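Beta-N-acetylhexosaminidase (Thermotoga neapolitana, PDB 5BZA) is a thermostable glycoside hydrolase family 3 beta-N-acetylglucosaminidase that hydrolyses terminal beta-linked N-acetylglucosamine residues, and probably other N-acetylhexosamines. Local coordinates at the interface of chains A and B. Residues are numbered along the deposited sequence; one frame, centred on the assembly and turned at random. Chains: chain A/B, Beta-N-acetylhexosaminidase.

The interface of chains A and B. Residues chain A 82-83, 129; chain B 430-431, 433, 448-449.
The chi1 of A:Leu82, -173°, swings CG away from the backbone N and alongside the carbonyl carbon, pointing the isobutyl group off helix 81-85 toward B:Pro433, B:His448 and the backbone O of B:Arg431. B:His448 turns CG anti to its own carbonyl carbon (chi1 -60°), which presents CB and the imidazole CD2 to that helix. Here the family 3 N-terminal domain of chain A meets the C-terminal domain of chain B. A:Leu82 and B:Pro433 meet end to end: the methyl CD2 lies 3.6 Å from the ring carbon CD of B:Pro433, at the start of 3-10 helix 433-438. Against B:His448, a zinc ligand in a structure of this protein but without modelled metal here, the leucine runs nearly perpendicular, its CD2 4.0 Å from the imidazole CD2. The next residue of the helix, A:Ala83, brings CA 3.6 Å from CB of B:His448. The branches of A:Leu129 diverge. Its CD2 methyl packs 3.3 Å from the carbonyl O of B:His448 and 4.1 Å from CA of B:Ser449, while CD1 sits over a face of the guanidinium of B:Arg431, 4.0 Å from NE; that arginine bends at chi2 and chi3 and crosses the leucine at about a right angle. Among the residues named, the contacts are apolar or van der Waals. The patch recurs with the chains exchanged in the two-fold deposited assembly, although the structure alone does not establish that dimer in solution. NH2 of B:Arg431 lies 3.9 Å from CG of A:Leu129.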
ATOM      1  N   LEU A  82      13.834  13.455   9.879  1.00 11.76           N
ATOM      2  CA  LEU A  82      14.188  14.855  10.134  1.00 12.51           C
ATOM      3  C   LEU A  82      12.951  15.696  10.483  1.00 12.84           C
ATOM      4  O   LEU A  82      12.932  16.456  11.473  1.00 12.51           O
ATOM      5  CB  LEU A  82      14.905  15.453   8.921  1.00 13.68           C
ATOM      6  CG  LEU A  82      15.446  16.860   9.204  1.00 16.26           C
ATOM      7  CD1 LEU A  82      16.592  16.820  10.240  1.00 14.03           C
ATOM      8  CD2 LEU A  82      15.866  17.578   7.892  1.00 18.56           C
ATOM      9  N   ALA A  83      11.908  15.558   9.659  1.00 13.34           N
ATOM     10  CA  ALA A  83      10.614  16.149   9.985  1.00 12.24           C
ATOM     11  C   ALA A  83      10.068  15.575  11.288  1.00 11.39           C
ATOM     12  O   ALA A  83       9.532  16.311  12.127  1.00 11.05           O
ATOM     13  CB  ALA A  83       9.622  15.926   8.840  1.00 10.72           C
ATOM     14  N   LEU A 129      18.362  13.562   5.835  1.00 24.40           N
ATOM     15  CA  LEU A 129      16.909  13.363   5.925  1.00 23.26           C
ATOM     16  C   LEU A 129      16.568  12.121   6.742  1.00 20.39           C
ATOM     17  O   LEU A 129      15.550  12.084   7.440  1.00 17.32           O
ATOM     18  CB  LEU A 129      16.261  13.233   4.523  1.00 26.10           C
ATOM     19  CG  LEU A 129      15.718  14.474   3.791  1.00 25.57           C
ATOM     20  CD1 LEU A 129      14.950  14.085   2.539  1.00 26.56           C
ATOM     21  CD2 LEU A 129      14.846  15.332   4.668  1.00 20.87           C
TER
ATOM     22  N   ILE B 430      14.203  22.345   1.415  1.00 18.24           N
ATOM     23  CA  ILE B 430      13.459  21.102   1.516  1.00 20.35           C
ATOM     24  C   ILE B 430      14.266  19.850   1.839  1.00 20.34           C
ATOM     25  O   ILE B 430      13.686  18.805   2.089  1.00 20.69           O
ATOM     26  CB  ILE B 430      12.642  20.854   0.225  1.00 17.64           C
ATOM     27  CG1 ILE B 430      13.548  20.652  -0.988  1.00 17.61           C
ATOM     28  CG2 ILE B 430      11.650  21.985   0.021  1.00 12.69           C
ATOM     29  CD1 ILE B 430      12.749  20.257  -2.240  1.00 16.90           C
ATOM     30  N   ARG B 431      15.593  19.933   1.771  1.00 22.11           N
ATOM     31  CA  ARG B 431      16.440  18.826   2.216  1.00 24.96           C
ATOM     32  C   ARG B 431      17.236  19.237   3.434  1.00 30.29           C
ATOM     33  O   ARG B 431      16.748  19.166   4.558  1.00 31.97           O
ATOM     34  CB  ARG B 431      17.384  18.356   1.127  1.00 23.72           C
ATOM     35  CG  ARG B 431      16.703  17.566   0.102  1.00 25.34           C
ATOM     36  CD  ARG B 431      17.623  16.537  -0.414  1.00 26.79           C
ATOM     37  NE  ARG B 431      18.056  15.729   0.720  1.00 30.38           N
ATOM     38  CZ  ARG B 431      18.565  14.508   0.611  1.00 35.27           C
ATOM     39  NH1 ARG B 431      18.662  13.933  -0.587  1.00 39.83           N
ATOM     40  NH2 ARG B 431      18.959  13.855   1.699  1.00 37.43           N
ATOM     41  N   PRO B 433      18.463  21.282   6.113  1.00 32.50           N
ATOM     42  CA  PRO B 433      17.959  22.541   6.677  1.00 30.78           C
ATOM     43  C   PRO B 433      19.097  23.518   7.055  1.00 33.63           C
ATOM     44  O   PRO B 433      18.834  24.693   7.340  1.00 32.56           O
ATOM     45  CB  PRO B 433      17.159  22.077   7.908  1.00 27.28           C
ATOM     46  CG  PRO B 433      17.835  20.850   8.335  1.00 25.80           C
ATOM     47  CD  PRO B 433      18.255  20.157   7.042  1.00 30.13           C
ATOM     48  N   HIS B 448      11.723  20.377   6.146  1.00 17.90           N
ATOM     49  CA  HIS B 448      12.392  19.194   6.686  1.00 16.04           C
ATOM     50  C   HIS B 448      12.104  17.922   5.888  1.00 19.74           C
ATOM     51  O   HIS B 448      12.435  16.817   6.339  1.00 15.61           O
ATOM     52  CB  HIS B 448      12.042  18.969   8.163  1.00 16.66           C
ATOM     53  CG  HIS B 448      12.434  20.107   9.054  1.00 18.55           C
ATOM     54  ND1 HIS B 448      11.529  21.035   9.521  1.00 19.48           N
ATOM     55  CD2 HIS B 448      13.649  20.493   9.523  1.00 18.94           C
ATOM     56  CE1 HIS B 448      12.159  21.923  10.276  1.00 18.37           C
ATOM     57  NE2 HIS B 448      13.442  21.624  10.277  1.00 18.75           N
ATOM     58  N   SER B 449      11.569  18.089   4.673  1.00 17.38           N
ATOM     59  CA  SER B 449      11.215  16.945   3.845  1.00 17.73           C
ATOM     60  C   SER B 449      10.931  17.320   2.382  1.00 18.81           C
ATOM     61  O   SER B 449      10.421  18.392   2.097  1.00 15.58           O
ATOM     62  CB  SER B 449       9.978  16.238   4.424  1.00 17.20           C
ATOM     63  OG  SER B 449       9.648  15.136   3.602  1.00 15.65           O
TER